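Local coordinates for tartronate semialdehyde reductase (Salmonella typhimurium, PDB 1VPD), which probably catalyses the NAD(P)H-dependent reduction of tartronate semialdehyde to D-glycerate, the last step of galactarate degradation, at residues G117-E129 against D167-Q179. Numbering follows the deposited sequence.
With TLA (L(+)-tartaric acid), chain C.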
ATOM      1  N   GLY A 117     -21.753   3.630 -15.684  1.00 20.24           N
ATOM      2  CA  GLY A 117     -22.285   2.393 -15.157  1.00 19.69           C
ATOM      3  C   GLY A 117     -21.270   1.443 -14.568  1.00 18.93           C
ATOM      4  O   GLY A 117     -21.569   0.275 -14.335  1.00 18.80           O
ATOM      5  N   VAL A 118     -20.061   1.947 -14.313  1.00 18.38           N
ATOM      6  CA  VAL A 118     -18.997   1.147 -13.732  1.00 17.90           C
ATOM      7  C   VAL A 118     -18.960   1.379 -12.216  1.00 17.75           C
ATOM      8  O   VAL A 118     -18.946   2.519 -11.775  1.00 18.52           O
ATOM      9  CB  VAL A 118     -17.655   1.512 -14.394  1.00 17.79           C
ATOM     10  CG1 VAL A 118     -16.510   0.724 -13.801  1.00 17.71           C
ATOM     11  CG2 VAL A 118     -17.759   1.306 -15.921  1.00 18.54           C
ATOM     12  N   GLU A 119     -18.946   0.292 -11.454  1.00 17.42           N
ATOM     13  CA  GLU A 119     -18.952   0.309  -9.993  1.00 18.15           C
ATOM     14  C   GLU A 119     -17.519   0.356  -9.492  1.00 17.10           C
ATOM     15  O   GLU A 119     -16.599   0.025 -10.230  1.00 16.39           O
ATOM     16  CB  GLU A 119     -19.577  -0.962  -9.444  1.00 19.24           C
ATOM     17  CG  GLU A 119     -20.925  -1.330 -10.049  1.00 22.58           C
ATOM     18  CD  GLU A 119     -22.099  -0.674  -9.377  1.00 27.14           C
ATOM     19  OE1 GLU A 119     -21.913   0.234  -8.523  1.00 27.56           O
ATOM     20  OE2 GLU A 119     -23.226  -1.077  -9.740  1.00 29.88           O
HETATM   21  N   MSE A 120     -17.338   0.720  -8.225  1.00 16.15           N
HETATM   22  CA  MSE A 120     -15.981   0.857  -7.671  1.00 15.77           C
HETATM   23  C   MSE A 120     -15.938   0.595  -6.171  1.00 15.32           C
HETATM   24  O   MSE A 120     -16.830   1.028  -5.423  1.00 16.43           O
HETATM   25  CB  MSE A 120     -15.412   2.253  -7.958  1.00 15.83           C
HETATM   26  CG  MSE A 120     -13.986   2.432  -7.472  1.00 17.49           C
HETATM   27 SE   MSE A 120     -13.333   4.173  -7.952  0.84 21.39          SE
HETATM   28  CE  MSE A 120     -11.699   4.234  -6.989  1.00 18.53           C
ATOM     29  N   LEU A 121     -14.921  -0.148  -5.750  1.00 14.19           N
ATOM     30  CA  LEU A 121     -14.536  -0.246  -4.347  1.00 14.32           C
ATOM     31  C   LEU A 121     -13.139   0.359  -4.190  1.00 14.27           C
ATOM     32  O   LEU A 121     -12.278   0.163  -5.058  1.00 14.13           O
ATOM     33  CB  LEU A 121     -14.462  -1.695  -3.868  1.00 14.77           C
ATOM     34  CG  LEU A 121     -15.710  -2.581  -3.983  1.00 15.57           C
ATOM     35  CD1 LEU A 121     -15.360  -4.006  -3.619  1.00 16.79           C
ATOM     36  CD2 LEU A 121     -16.777  -2.023  -3.093  1.00 16.07           C
ATOM     37  N   ASP A 122     -12.910   1.055  -3.076  1.00 13.91           N
ATOM     38  CA  ASP A 122     -11.560   1.425  -2.669  1.00 13.88           C
ATOM     39  C   ASP A 122     -11.110   0.465  -1.578  1.00 13.28           C
ATOM     40  O   ASP A 122     -11.647   0.478  -0.473  1.00 13.97           O
ATOM     41  CB  ASP A 122     -11.410   2.907  -2.272  1.00 13.87           C
ATOM     42  CG  ASP A 122     -12.229   3.327  -1.060  1.00 14.59           C
ATOM     43  OD1 ASP A 122     -13.456   3.053  -1.002  1.00 14.00           O
ATOM     44  OD2 ASP A 122     -11.732   4.026  -0.132  1.00 14.13           O
ATOM     45  N   ALA A 123     -10.161  -0.404  -1.926  1.00 13.06           N
ATOM     46  CA  ALA A 123      -9.728  -1.510  -1.072  1.00 13.54           C
ATOM     47  C   ALA A 123      -8.201  -1.551  -0.885  1.00 13.47           C
ATOM     48  O   ALA A 123      -7.549  -2.538  -1.251  1.00 13.54           O
ATOM     49  CB  ALA A 123     -10.215  -2.828  -1.657  1.00 14.15           C
ATOM     50  N   PRO A 124      -7.629  -0.489  -0.314  1.00 13.06           N
ATOM     51  CA  PRO A 124      -6.202  -0.481  -0.004  1.00 12.72           C
ATOM     52  C   PRO A 124      -5.848  -1.521   1.054  1.00 13.07           C
ATOM     53  O   PRO A 124      -6.713  -2.109   1.729  1.00 13.69           O
ATOM     54  CB  PRO A 124      -5.949   0.952   0.501  1.00 12.49           C
ATOM     55  CG  PRO A 124      -7.269   1.414   1.003  1.00 12.76           C
ATOM     56  CD  PRO A 124      -8.285   0.763   0.099  1.00 13.06           C
ATOM     57  N   VAL A 125      -4.558  -1.770   1.178  1.00 12.84           N
ATOM     58  CA  VAL A 125      -4.069  -2.889   1.956  1.00 13.45           C
ATOM     59  C   VAL A 125      -2.999  -2.481   2.928  1.00 13.66           C
ATOM     60  O   VAL A 125      -2.364  -1.424   2.776  1.00 14.22           O
ATOM     61  CB  VAL A 125      -3.523  -4.032   1.034  1.00 13.67           C
ATOM     62  CG1 VAL A 125      -4.499  -4.350  -0.083  1.00 14.03           C
ATOM     63  CG2 VAL A 125      -2.163  -3.688   0.428  1.00 13.89           C
ATOM     64  N   SER A 126      -2.752  -3.359   3.893  1.00 13.60           N
ATOM     65  CA  SER A 126      -1.585  -3.213   4.768  1.00 13.27           C
ATOM     66  C   SER A 126      -0.972  -4.552   5.141  1.00 13.98           C
ATOM     67  O   SER A 126      -1.676  -5.540   5.396  1.00 14.19           O
ATOM     68  CB  SER A 126      -1.954  -2.461   6.033  1.00 13.33           C
ATOM     69  OG  SER A 126      -0.794  -2.272   6.805  1.00 12.36           O
ATOM     70  N   GLY A 127       0.353  -4.552   5.224  1.00 14.04           N
ATOM     71  CA  GLY A 127       1.098  -5.685   5.736  1.00 14.73           C
ATOM     72  C   GLY A 127       2.523  -5.758   5.255  1.00 15.15           C
ATOM     73  O   GLY A 127       3.332  -6.535   5.786  1.00 16.90           O
ATOM     74  N   GLY A 128       2.854  -4.959   4.249  1.00 15.51           N
ATOM     75  CA  GLY A 128       4.199  -4.906   3.725  1.00 15.57           C
ATOM     76  C   GLY A 128       4.446  -6.004   2.716  1.00 15.89           C
ATOM     77  O   GLY A 128       3.656  -6.921   2.577  1.00 15.80           O
ATOM     78  N   GLU A 129       5.579  -5.913   2.042  1.00 15.78           N
ATOM     79  CA  GLU A 129       5.929  -6.890   1.020  1.00 15.84           C
ATOM     80  C   GLU A 129       5.876  -8.332   1.547  1.00 16.41           C
ATOM     81  O   GLU A 129       5.376  -9.210   0.844  1.00 16.16           O
ATOM     82  CB  GLU A 129       7.295  -6.541   0.443  1.00 16.31           C
ATOM     83  CG  GLU A 129       7.732  -7.440  -0.701  1.00 17.21           C
ATOM     84  CD  GLU A 129       9.094  -7.088  -1.264  1.00 18.44           C
ATOM     85  OE1 GLU A 129       9.886  -6.336  -0.622  1.00 18.32           O
ATOM     86  OE2 GLU A 129       9.374  -7.553  -2.382  1.00 19.14           O
ATOM     87  N   ASP A 167     -18.710   3.835   3.099  1.00 16.40           N
ATOM     88  CA  ASP A 167     -18.992   4.206   1.716  1.00 16.87           C
ATOM     89  C   ASP A 167     -17.672   4.472   0.984  1.00 16.55           C
ATOM     90  O   ASP A 167     -16.604   4.515   1.607  1.00 16.02           O
ATOM     91  CB  ASP A 167     -19.830   5.488   1.645  1.00 17.68           C
ATOM     92  CG  ASP A 167     -21.239   5.329   2.231  1.00 20.89           C
ATOM     93  OD1 ASP A 167     -21.728   4.197   2.380  1.00 21.90           O
ATOM     94  OD2 ASP A 167     -21.917   6.320   2.558  1.00 24.47           O
ATOM     95  N   ILE A 168     -17.765   4.671  -0.324  1.00 16.13           N
ATOM     96  CA  ILE A 168     -16.594   4.897  -1.166  1.00 15.84           C
ATOM     97  C   ILE A 168     -15.711   6.007  -0.565  1.00 15.35           C
ATOM     98  O   ILE A 168     -16.189   7.068  -0.199  1.00 15.45           O
ATOM     99  CB  ILE A 168     -17.017   5.225  -2.633  1.00 16.17           C
ATOM    100  CG1 ILE A 168     -15.793   5.386  -3.538  1.00 17.21           C
ATOM    101  CG2 ILE A 168     -17.938   6.468  -2.706  1.00 17.81           C
ATOM    102  CD1 ILE A 168     -15.084   4.089  -3.872  1.00 17.85           C
ATOM    103  N   GLY A 169     -14.417   5.710  -0.482  1.00 14.37           N
ATOM    104  CA  GLY A 169     -13.438   6.570   0.166  1.00 13.83           C
ATOM    105  C   GLY A 169     -13.053   6.152   1.564  1.00 13.74           C
ATOM    106  O   GLY A 169     -11.978   6.513   2.034  1.00 13.03           O
ATOM    107  N   ALA A 170     -13.901   5.366   2.228  1.00 13.42           N
ATOM    108  CA  ALA A 170     -13.652   4.944   3.599  1.00 13.38           C
ATOM    109  C   ALA A 170     -12.508   3.971   3.698  1.00 13.06           C
ATOM    110  O   ALA A 170     -11.825   3.932   4.724  1.00 13.09           O
ATOM    111  CB  ALA A 170     -14.916   4.353   4.253  1.00 13.73           C
ATOM    112  N   GLY A 171     -12.261   3.211   2.643  1.00 12.67           N
ATOM    113  CA  GLY A 171     -11.086   2.360   2.597  1.00 12.31           C
ATOM    114  C   GLY A 171      -9.822   3.210   2.727  1.00 12.34           C
ATOM    115  O   GLY A 171      -8.946   2.919   3.542  1.00 11.86           O
ATOM    116  N   ASN A 172      -9.731   4.241   1.905  1.00 11.90           N
ATOM    117  CA  ASN A 172      -8.591   5.131   1.965  1.00 11.63           C
ATOM    118  C   ASN A 172      -8.525   5.973   3.218  1.00 11.40           C
ATOM    119  O   ASN A 172      -7.435   6.217   3.698  1.00 11.49           O
ATOM    120  CB  ASN A 172      -8.456   5.943   0.695  1.00 11.35           C
ATOM    121  CG  ASN A 172      -7.748   5.131  -0.395  1.00 12.24           C
ATOM    122  OD1 ASN A 172      -6.616   4.692  -0.199  1.00 12.70           O
ATOM    123  ND2 ASN A 172      -8.442   4.868  -1.490  1.00 13.69           N
ATOM    124  N   VAL A 173      -9.659   6.357   3.812  1.00 11.37           N
ATOM    125  CA  VAL A 173      -9.580   7.026   5.113  1.00 11.47           C
ATOM    126  C   VAL A 173      -8.955   6.072   6.128  1.00 11.35           C
ATOM    127  O   VAL A 173      -8.105   6.462   6.914  1.00 11.55           O
ATOM    128  CB  VAL A 173     -10.972   7.519   5.609  1.00 11.54           C
ATOM    129  CG1 VAL A 173     -10.908   7.988   7.054  1.00 12.56           C
ATOM    130  CG2 VAL A 173     -11.483   8.615   4.747  1.00 12.79           C
ATOM    131  N   THR A 174      -9.369   4.803   6.101  1.00 11.73           N
ATOM    132  CA  THR A 174      -8.852   3.795   7.009  1.00 11.45           C
ATOM    133  C   THR A 174      -7.362   3.588   6.756  1.00 11.18           C
ATOM    134  O   THR A 174      -6.575   3.470   7.703  1.00 11.60           O
ATOM    135  CB  THR A 174      -9.654   2.488   6.861  1.00 11.53           C
ATOM    136  OG1 THR A 174     -11.038   2.733   7.158  1.00 12.69           O
ATOM    137  CG2 THR A 174      -9.208   1.437   7.873  1.00 12.39           C
ATOM    138  N   LYS A 175      -6.979   3.574   5.485  1.00 10.81           N
ATOM    139  CA  LYS A 175      -5.563   3.482   5.116  1.00 10.53           C
ATOM    140  C   LYS A 175      -4.745   4.705   5.584  1.00 10.78           C
ATOM    141  O   LYS A 175      -3.582   4.547   5.941  1.00 11.08           O
ATOM    142  CB  LYS A 175      -5.392   3.247   3.611  1.00 10.92           C
ATOM    143  CG  LYS A 175      -3.940   3.106   3.136  1.00 10.64           C
ATOM    144  CD  LYS A 175      -3.175   1.925   3.752  1.00 11.05           C
ATOM    145  CE  LYS A 175      -1.865   1.664   3.008  1.00 10.77           C
ATOM    146  NZ  LYS A 175      -0.988   0.675   3.719  1.00 12.16           N
ATOM    147  N   LEU A 176      -5.321   5.900   5.600  1.00 10.96           N
ATOM    148  CA  LEU A 176      -4.616   7.066   6.172  1.00 11.36           C
ATOM    149  C   LEU A 176      -4.321   6.841   7.651  1.00 11.16           C
ATOM    150  O   LEU A 176      -3.194   7.032   8.106  1.00 10.91           O
ATOM    151  CB  LEU A 176      -5.367   8.380   5.957  1.00 11.82           C
ATOM    152  CG  LEU A 176      -5.628   8.783   4.501  1.00 12.38           C
ATOM    153  CD1 LEU A 176      -6.427  10.064   4.447  1.00 13.28           C
ATOM    154  CD2 LEU A 176      -4.324   8.906   3.720  1.00 12.65           C
ATOM    155  N   ALA A 177      -5.323   6.406   8.408  1.00 11.43           N
ATOM    156  CA  ALA A 177      -5.102   6.039   9.814  1.00 11.62           C
ATOM    157  C   ALA A 177      -4.024   4.960   9.936  1.00 11.64           C
ATOM    158  O   ALA A 177      -3.133   5.026  10.781  1.00 11.61           O
ATOM    159  CB  ALA A 177      -6.400   5.557  10.424  1.00 11.64           C
ATOM    160  N   ASN A 178      -4.088   3.959   9.062  1.00 11.36           N
ATOM    161  CA  ASN A 178      -3.087   2.900   9.019  1.00 11.21           C
ATOM    162  C   ASN A 178      -1.680   3.443   8.830  1.00 10.87           C
ATOM    163  O   ASN A 178      -0.753   3.046   9.531  1.00 11.26           O
ATOM    164  CB  ASN A 178      -3.425   1.933   7.871  1.00 10.85           C
ATOM    165  CG  ASN A 178      -2.597   0.676   7.892  1.00 11.36           C
ATOM    166  OD1 ASN A 178      -1.425   0.642   7.417  1.00 15.12           O
ATOM    167  ND2 ASN A 178      -3.187  -0.382   8.394  1.00  8.56           N
ATOM    168  N   GLN A 179      -1.535   4.373   7.896  1.00 11.21           N
ATOM    169  CA  GLN A 179      -0.225   4.883   7.521  1.00 10.77           C
ATOM    170  C   GLN A 179       0.330   5.844   8.549  1.00 11.07           C
ATOM    171  O   GLN A 179       1.535   5.958   8.682  1.00 11.66           O
ATOM    172  CB  GLN A 179      -0.293   5.551   6.147  1.00 10.83           C
ATOM    173  CG  GLN A 179      -0.516   4.547   4.986  1.00 10.53           C
ATOM    174  CD  GLN A 179       0.465   3.399   4.989  1.00 11.23           C
ATOM    175  OE1 GLN A 179       0.302   2.431   5.733  1.00 11.55           O
ATOM    176  NE2 GLN A 179       1.511   3.518   4.176  1.00 11.97           N
TER
HETATM  177  O1  TLA C 501       1.377   0.909   2.379  1.00 16.73           O
HETATM  178  O11 TLA C 501       1.825  -0.900   1.200  1.00 24.19           O
HETATM  179  C1  TLA C 501       2.055  -0.114   2.151  1.00 20.35           C
HETATM  180  C2  TLA C 501       3.271  -0.350   3.010  1.00 19.70           C
HETATM  181  O2  TLA C 501       3.950  -1.549   2.587  1.00 21.09           O
HETATM  182  C3  TLA C 501       2.998  -0.360   4.507  1.00 18.62           C
HETATM  183  O3  TLA C 501       2.863   0.931   5.080  1.00 16.08           O
HETATM  184  C4  TLA C 501       1.784  -1.181   4.867  1.00 18.86           C
HETATM  185  O4  TLA C 501       1.696  -2.311   4.365  1.00 21.81           O
HETATM  186  O41 TLA C 501       0.923  -0.736   5.622  1.00 16.36           O
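Lys175 reaches from helix 170-179 along Pro124 to the backbone of Val125. Lys175 CB lies 3.7 Å from Pro124 CG, and CG stays against Pro124 CB. A bend at chi2 (61°) then turns the chain, bringing CD and CE beside Val125 O. Lys175 NZ donates to Val125 O at 2.7 Å, in the carbonyl plane, and to O1 of the tartrate at the same distance. With a weak third bond to Gln179 OE1, these hold the NZ end of the lysine, the predicted active-site residue, in place. Ser126 OG bonds the tartrate at O41 (2.6 Å), consistent with tartrate, probably from the crystallisation liquor, occupying the substrate pocket. Near the helix start, Asp122 OD1 accepts Gly169 N at 2.9 Å, approached 48° out of the carboxylate plane, whereas OD2 takes Asn172 N at 2.9 Å on its anti side. The carboxylate thus binds the N-cap residue and first turn, where it probably complements the helix dipole. Gly171 lets the backbones close to 5.4 Å between its CA and Asp122 CA. Strand 119-122 runs 13° from parallel to helix 170-179, joining the Rossmann-type sheet to the start of long helix 170-198; Met140 of strand 137-142 touches Pro124, and helix 103-114 meets Ile168.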